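Local coordinates for lipoprotein (Colwellia psychrerythraea, PDB 3O0Y) that is of unknown function but is a putative lipoprotein of a family grouped with zinc metallopeptidases, and may bind lipid, at residues Q153-Y167 with F220-L234. Residues are numbered along the deposited sequence; the frame is centred on the assembly and turned at random.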
loop_
_atom_site.group_PDB
_atom_site.type_symbol
_atom_site.label_atom_id
_atom_site.label_comp_id
_atom_site.label_asym_id
_atom_site.label_seq_id
_atom_site.Cartn_x
_atom_site.Cartn_y
_atom_site.Cartn_z
ATOM N N GLN A 153 16.903 0.300 4.517
ATOM C CA GLN A 153 17.676 1.156 3.655
ATOM C C GLN A 153 17.056 2.539 3.554
ATOM O O GLN A 153 17.753 3.513 3.261
ATOM C CB GLN A 153 17.843 0.521 2.273
ATOM C CG GLN A 153 18.697 -0.727 2.271
ATOM C CD GLN A 153 18.651 -1.492 0.973
ATOM O OE1 GLN A 153 18.253 -0.969 -0.067
ATOM N NE2 GLN A 153 18.957 -2.783 1.055
ATOM N N ASN A 154 15.768 2.652 3.819
ATOM C CA ASN A 154 15.088 3.935 3.663
ATOM C C ASN A 154 14.705 4.634 4.928
ATOM O O ASN A 154 14.705 5.853 4.983
ATOM C CB ASN A 154 13.838 3.710 2.777
ATOM C CG ASN A 154 14.245 3.517 1.343
ATOM O OD1 ASN A 154 14.552 4.505 0.647
ATOM N ND2 ASN A 154 14.412 2.274 0.938
ATOM N N ASP A 155 14.172 3.890 5.876
ATOM C CA ASP A 155 13.533 4.478 7.023
ATOM C C ASP A 155 14.373 4.422 8.286
ATOM O O ASP A 155 14.163 5.198 9.197
ATOM C CB ASP A 155 12.224 3.724 7.295
ATOM C CG ASP A 155 11.271 3.766 6.100
ATOM O OD1 ASP A 155 10.939 4.873 5.648
ATOM O OD2 ASP A 155 10.821 2.677 5.681
ATOM N N GLN A 156 15.301 3.486 8.373
ATOM C CA GLN A 156 16.090 3.342 9.576
ATOM C C GLN A 156 17.163 4.421 9.653
ATOM O O GLN A 156 17.968 4.558 8.744
ATOM C CB GLN A 156 16.733 1.956 9.575
ATOM C CG GLN A 156 17.465 1.655 10.861
ATOM C CD GLN A 156 17.869 0.220 11.082
ATOM O OE1 GLN A 156 18.828 -0.049 11.851
ATOM N NE2 GLN A 156 17.135 -0.687 10.546
ATOM N N PRO A 157 17.178 5.207 10.734
ATOM C CA PRO A 157 18.175 6.300 10.766
ATOM C C PRO A 157 19.578 5.781 10.926
ATOM O O PRO A 157 19.773 4.827 11.633
ATOM C CB PRO A 157 17.802 7.076 12.024
ATOM C CG PRO A 157 17.036 6.140 12.852
ATOM C CD PRO A 157 16.333 5.178 11.944
ATOM N N ILE A 158 20.556 6.431 10.271
ATOM C CA ILE A 158 21.956 6.157 10.524
ATOM C C ILE A 158 22.656 7.481 10.722
ATOM O O ILE A 158 23.212 8.037 9.776
ATOM C CB ILE A 158 22.595 5.318 9.395
ATOM C CG1 ILE A 158 21.845 3.990 9.253
ATOM C CG2 ILE A 158 24.033 5.002 9.707
ATOM C CD1 ILE A 158 22.153 3.301 8.011
ATOM N N THR A 159 22.577 8.030 11.943
ATOM C CA THR A 159 23.079 9.365 12.196
ATOM C C THR A 159 24.073 9.418 13.360
ATOM O O THR A 159 24.529 10.500 13.659
ATOM C CB THR A 159 21.939 10.357 12.511
ATOM O OG1 THR A 159 21.349 10.047 13.775
ATOM C CG2 THR A 159 20.827 10.325 11.401
ATOM N N THR A 160 24.347 8.276 14.025
ATOM C CA THR A 160 25.166 8.188 15.231
ATOM C C THR A 160 25.793 6.805 15.225
ATOM O O THR A 160 25.347 5.910 14.472
ATOM C CB THR A 160 24.336 8.311 16.559
ATOM O OG1 THR A 160 23.485 7.158 16.702
ATOM C CG2 THR A 160 23.518 9.574 16.599
ATOM N N GLU A 161 26.829 6.605 16.020
ATOM C CA GLU A 161 27.492 5.311 16.100
ATOM C C GLU A 161 26.498 4.258 16.572
ATOM O O GLU A 161 26.519 3.094 16.099
ATOM C CB GLU A 161 28.658 5.393 17.091
ATOM C CG GLU A 161 29.420 4.082 17.233
ATOM C CD GLU A 161 30.732 4.197 18.070
ATOM O OE1 GLU A 161 31.048 5.282 18.613
ATOM O OE2 GLU A 161 31.444 3.190 18.117
ATOM N N LYS A 162 25.657 4.639 17.549
ATOM C CA LYS A 162 24.671 3.668 18.116
ATOM C C LYS A 162 23.686 3.208 17.033
ATOM O O LYS A 162 23.395 2.006 16.925
ATOM C CB LYS A 162 23.938 4.255 19.347
ATOM C CG LYS A 162 22.775 3.476 19.833
ATOM C CD LYS A 162 23.169 2.139 20.437
ATOM C CE LYS A 162 21.890 1.415 20.942
ATOM N NZ LYS A 162 22.260 0.130 21.569
ATOM N N GLU A 163 23.214 4.139 16.215
ATOM C CA GLU A 163 22.324 3.782 15.089
ATOM C C GLU A 163 23.035 2.929 14.039
ATOM O O GLU A 163 22.462 1.999 13.519
ATOM C CB GLU A 163 21.737 5.023 14.476
ATOM C CG GLU A 163 20.706 5.714 15.403
ATOM C CD GLU A 163 20.184 7.060 14.908
ATOM O OE1 GLU A 163 20.567 7.595 13.830
ATOM O OE2 GLU A 163 19.298 7.587 15.605
ATOM N N ALA A 164 24.316 3.175 13.773
ATOM C CA ALA A 164 25.044 2.295 12.856
ATOM C C ALA A 164 25.102 0.889 13.395
ATOM O O ALA A 164 24.986 -0.085 12.662
ATOM C CB ALA A 164 26.469 2.813 12.656
ATOM N N LEU A 165 25.323 0.778 14.679
ATOM C CA LEU A 165 25.441 -0.524 15.309
ATOM C C LEU A 165 24.067 -1.232 15.316
ATOM O O LEU A 165 23.988 -2.447 15.125
ATOM C CB LEU A 165 26.009 -0.403 16.710
ATOM C CG LEU A 165 27.526 -0.053 16.798
ATOM C CD1 LEU A 165 27.936 0.282 18.234
ATOM C CD2 LEU A 165 28.407 -1.184 16.228
ATOM N N ASP A 166 22.983 -0.497 15.479
ATOM C CA ASP A 166 21.647 -1.136 15.305
ATOM C C ASP A 166 21.398 -1.793 13.920
ATOM O O ASP A 166 20.751 -2.876 13.790
ATOM C CB ASP A 166 20.528 -0.141 15.529
ATOM C CG ASP A 166 20.416 0.367 16.977
ATOM O OD1 ASP A 166 20.960 -0.250 17.896
ATOM O OD2 ASP A 166 19.797 1.454 17.172
ATOM N N TYR A 167 21.945 -1.157 12.886
ATOM C CA TYR A 167 21.865 -1.672 11.504
ATOM C C TYR A 167 22.658 -2.966 11.378
ATOM O O TYR A 167 22.166 -3.955 10.835
ATOM C CB TYR A 167 22.386 -0.560 10.574
ATOM C CG TYR A 167 22.266 -0.712 9.099
ATOM C CD1 TYR A 167 21.096 -0.373 8.447
ATOM C CD2 TYR A 167 23.328 -1.216 8.335
ATOM C CE1 TYR A 167 21.022 -0.388 7.015
ATOM C CE2 TYR A 167 23.267 -1.209 6.927
ATOM C CZ TYR A 167 22.102 -0.860 6.292
ATOM O OH TYR A 167 22.014 -0.892 4.920
ATOM N N PHE A 220 22.800 -2.790 0.703
ATOM C CA PHE A 220 22.930 -2.655 2.167
ATOM C C PHE A 220 24.225 -1.902 2.525
ATOM O O PHE A 220 24.256 -1.119 3.471
ATOM C CB PHE A 220 22.950 -4.024 2.841
ATOM C CG PHE A 220 21.577 -4.576 3.262
ATOM C CD1 PHE A 220 20.651 -3.835 3.936
ATOM C CD2 PHE A 220 21.300 -5.938 3.031
ATOM C CE1 PHE A 220 19.441 -4.416 4.370
ATOM C CE2 PHE A 220 20.117 -6.501 3.449
ATOM C CZ PHE A 220 19.192 -5.737 4.118
ATOM N N VAL A 221 25.331 -2.267 1.857
ATOM C CA VAL A 221 26.642 -1.563 2.022
ATOM C C VAL A 221 26.639 -0.145 1.446
ATOM O O VAL A 221 27.063 0.806 2.104
ATOM C CB VAL A 221 27.759 -2.320 1.351
ATOM C CG1 VAL A 221 29.105 -1.579 1.626
ATOM C CG2 VAL A 221 27.761 -3.773 1.842
ATOM N N ASN A 222 26.204 0.015 0.202
ATOM C CA ASN A 222 26.246 1.329 -0.431
ATOM C C ASN A 222 25.371 2.397 0.257
ATOM O O ASN A 222 25.765 3.566 0.382
ATOM C CB ASN A 222 25.932 1.181 -1.933
ATOM C CG ASN A 222 27.057 0.479 -2.735
ATOM O OD1 ASN A 222 26.800 -0.129 -3.785
ATOM N ND2 ASN A 222 28.264 0.604 -2.283
ATOM N N VAL A 223 24.172 2.004 0.708
ATOM C CA VAL A 223 23.363 2.887 1.504
ATOM C C VAL A 223 24.061 3.243 2.787
ATOM O O VAL A 223 24.080 4.382 3.203
ATOM C CB VAL A 223 21.990 2.209 1.824
ATOM C CG1 VAL A 223 21.267 3.057 2.896
ATOM C CG2 VAL A 223 21.204 2.039 0.456
ATOM N N PHE A 224 24.604 2.253 3.465
ATOM C CA PHE A 224 25.303 2.529 4.677
ATOM C C PHE A 224 26.487 3.497 4.416
ATOM O O PHE A 224 26.692 4.467 5.179
ATOM C CB PHE A 224 25.810 1.250 5.301
ATOM C CG PHE A 224 26.413 1.464 6.640
ATOM C CD1 PHE A 224 25.650 1.466 7.765
ATOM C CD2 PHE A 224 27.775 1.688 6.766
ATOM C CE1 PHE A 224 26.242 1.649 9.035
ATOM C CE2 PHE A 224 28.376 1.892 8.004
ATOM C CZ PHE A 224 27.624 1.886 9.132
ATOM N N ARG A 225 27.215 3.296 3.311
ATOM C CA ARG A 225 28.342 4.197 3.039
ATOM C C ARG A 225 27.860 5.632 2.859
ATOM O O ARG A 225 28.510 6.559 3.296
ATOM C CB ARG A 225 29.099 3.788 1.775
ATOM C CG ARG A 225 29.903 2.557 1.827
ATOM C CD ARG A 225 30.556 2.235 0.413
ATOM N NE ARG A 225 31.632 1.273 0.549
ATOM C CZ ARG A 225 31.639 0.056 0.016
ATOM N NH1 ARG A 225 30.644 -0.366 -0.805
ATOM N NH2 ARG A 225 32.690 -0.720 0.243
ATOM N N GLU A 226 26.764 5.825 2.139
ATOM C CA GLU A 226 26.283 7.161 1.865
ATOM C C GLU A 226 25.790 7.876 3.116
ATOM O O GLU A 226 26.108 9.049 3.342
ATOM C CB GLU A 226 25.181 7.172 0.803
ATOM C CG GLU A 226 24.524 8.598 0.736
ATOM C CD GLU A 226 23.749 8.945 -0.553
ATOM O OE1 GLU A 226 23.674 8.096 -1.494
ATOM O OE2 GLU A 226 23.211 10.092 -0.608
ATOM N N LYS A 227 25.096 7.152 3.982
ATOM C CA LYS A 227 24.606 7.730 5.236
ATOM C C LYS A 227 25.700 7.938 6.280
ATOM O O LYS A 227 25.790 9.022 6.866
ATOM C CB LYS A 227 23.461 6.865 5.765
ATOM C CG LYS A 227 22.275 6.942 4.816
ATOM C CD LYS A 227 20.969 6.362 5.389
ATOM C CE LYS A 227 19.810 6.377 4.352
ATOM N NZ LYS A 227 18.477 5.915 4.908
ATOM N N ILE A 228 26.578 6.960 6.455
ATOM C CA ILE A 228 27.581 7.080 7.517
ATOM C C ILE A 228 28.598 8.203 7.202
ATOM O O ILE A 228 29.141 8.812 8.103
ATOM C CB ILE A 228 28.270 5.740 7.780
ATOM C CG1 ILE A 228 28.850 5.682 9.181
ATOM C CG2 ILE A 228 29.442 5.440 6.741
ATOM C CD1 ILE A 228 27.827 5.669 10.373
ATOM N N GLU A 229 28.772 8.508 5.927
ATOM C CA GLU A 229 29.681 9.604 5.485
ATOM C C GLU A 229 29.296 10.922 6.089
ATOM O O GLU A 229 30.179 11.756 6.367
ATOM C CB GLU A 229 29.631 9.748 3.959
ATOM C CG GLU A 229 30.548 10.828 3.383
ATOM C CD GLU A 229 32.015 10.435 3.521
ATOM O OE1 GLU A 229 32.255 9.232 3.820
ATOM O OE2 GLU A 229 32.925 11.307 3.341
ATOM N N LYS A 230 27.999 11.113 6.316
ATOM C CA LYS A 230 27.471 12.385 6.837
ATOM C C LYS A 230 27.662 12.566 8.332
ATOM O O LYS A 230 27.377 13.646 8.861
ATOM C CB LYS A 230 25.990 12.506 6.501
ATOM C CG LYS A 230 25.700 12.382 5.053
ATOM C CD LYS A 230 24.260 12.757 4.807
ATOM C CE LYS A 230 23.567 11.973 3.707
ATOM N NZ LYS A 230 23.855 12.465 2.345
ATOM N N VAL A 231 28.118 11.529 9.024
ATOM C CA VAL A 231 28.143 11.560 10.482
ATOM C C VAL A 231 29.460 12.165 11.018
ATOM O O VAL A 231 30.519 11.490 11.144
ATOM C CB VAL A 231 27.909 10.160 11.086
ATOM C CG1 VAL A 231 27.991 10.191 12.608
ATOM C CG2 VAL A 231 26.532 9.584 10.604
ATOM N N ASP A 232 29.348 13.409 11.475
ATOM C CA ASP A 232 30.571 14.156 11.892
ATOM C C ASP A 232 31.183 13.708 13.207
ATOM O O ASP A 232 32.387 13.969 13.498
ATOM C CB ASP A 232 30.264 15.651 11.937
ATOM C CG ASP A 232 30.117 16.289 10.518
ATOM O OD1 ASP A 232 30.509 15.691 9.466
ATOM O OD2 ASP A 232 29.619 17.431 10.482
ATOM N N SER A 233 30.417 13.016 14.034
ATOM C CA SER A 233 30.910 12.550 15.324
ATOM C C SER A 233 31.771 11.285 15.172
ATOM O O SER A 233 32.240 10.758 16.175
ATOM C CB SER A 233 29.720 12.231 16.270
ATOM O OG SER A 233 28.778 11.355 15.641
ATOM N N LEU A 234 31.973 10.789 13.948
ATOM C CA LEU A 234 32.839 9.631 13.737
ATOM C C LEU A 234 34.015 10.086 12.911
ATOM O O LEU A 234 33.825 10.828 11.929
ATOM C CB LEU A 234 32.113 8.532 12.975
ATOM C CG LEU A 234 30.949 7.828 13.755
ATOM C CD1 LEU A 234 30.074 7.016 12.841
ATOM C CD2 LEU A 234 31.493 7.031 14.901
HETATM O O HOH W 1 18.761 3.572 6.371
HETATM O O HOH W 2 17.740 7.429 6.987
HETATM O O HOH W 3 23.695 10.219 8.203
HETATM O O HOH W 4 26.261 11.947 15.401
HETATM O O HOH W 5 28.306 8.964 16.950
#
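Tyr167 OH donates to Phe220 O over 2.7 Å, in the carbonyl plane and on a lone pair, the C=O...donor angle being 117°. That oxygen's helical bond from Phe224 N is weak, so the phenol provides it with a firmer partner. The second direct hydrogen bond is charged: Lys227, extended beyond CG, brings NZ to 3.0 Å from Gln153 O, above the carbonyl plane. Waters 1 and 2 also accept from NZ, and water 1 passes the link on to Gln156 O. Further along, water 3 donates to both Ile158 O and Lys227 O, and waters 4 and 5 tie Ser233 OG to Thr159 O and Glu161 N. Thr160 OG1 accepts from Glu163 N as the N-cap of helix 161-172.

Among the aromatic groups, the Tyr167 and Phe224 rings lie near parallel but slid apart, centroids 5.4 Å apart, and barely overlap. With CG of Tyr167 anti to its own N (chi1 -172°), the ring reaches in beside Phe224; Ile158 CD1 sits over one face toward the rim, on the same side as Phe224. Gln153 NE2 lies over a face of Phe220, its amide plane turned 80° from the ring.

Apolar contacts continue the join: Ala164 CB meets the edge of Phe224 at CE1 (3.8 Å), while Ile228 CD1 touches both Ala164 CB and Ile158 CG2. Val231 packs on the backbone of Thr159, and Leu234 CD2 reaches Glu161 CB. Residues 161-167 run antiparallel to 220-228; helix 236-268 backs Phe220 and Phe224.

A leucine in place of Tyr167 would probably leave Phe220 O relying on its weak helical bond and open a gap beside Phe224. The two direct bonds tie helix 219-228 to helices 144-154 and 161-172, whereas 231-234 meets 159-161 through water and apolar contact.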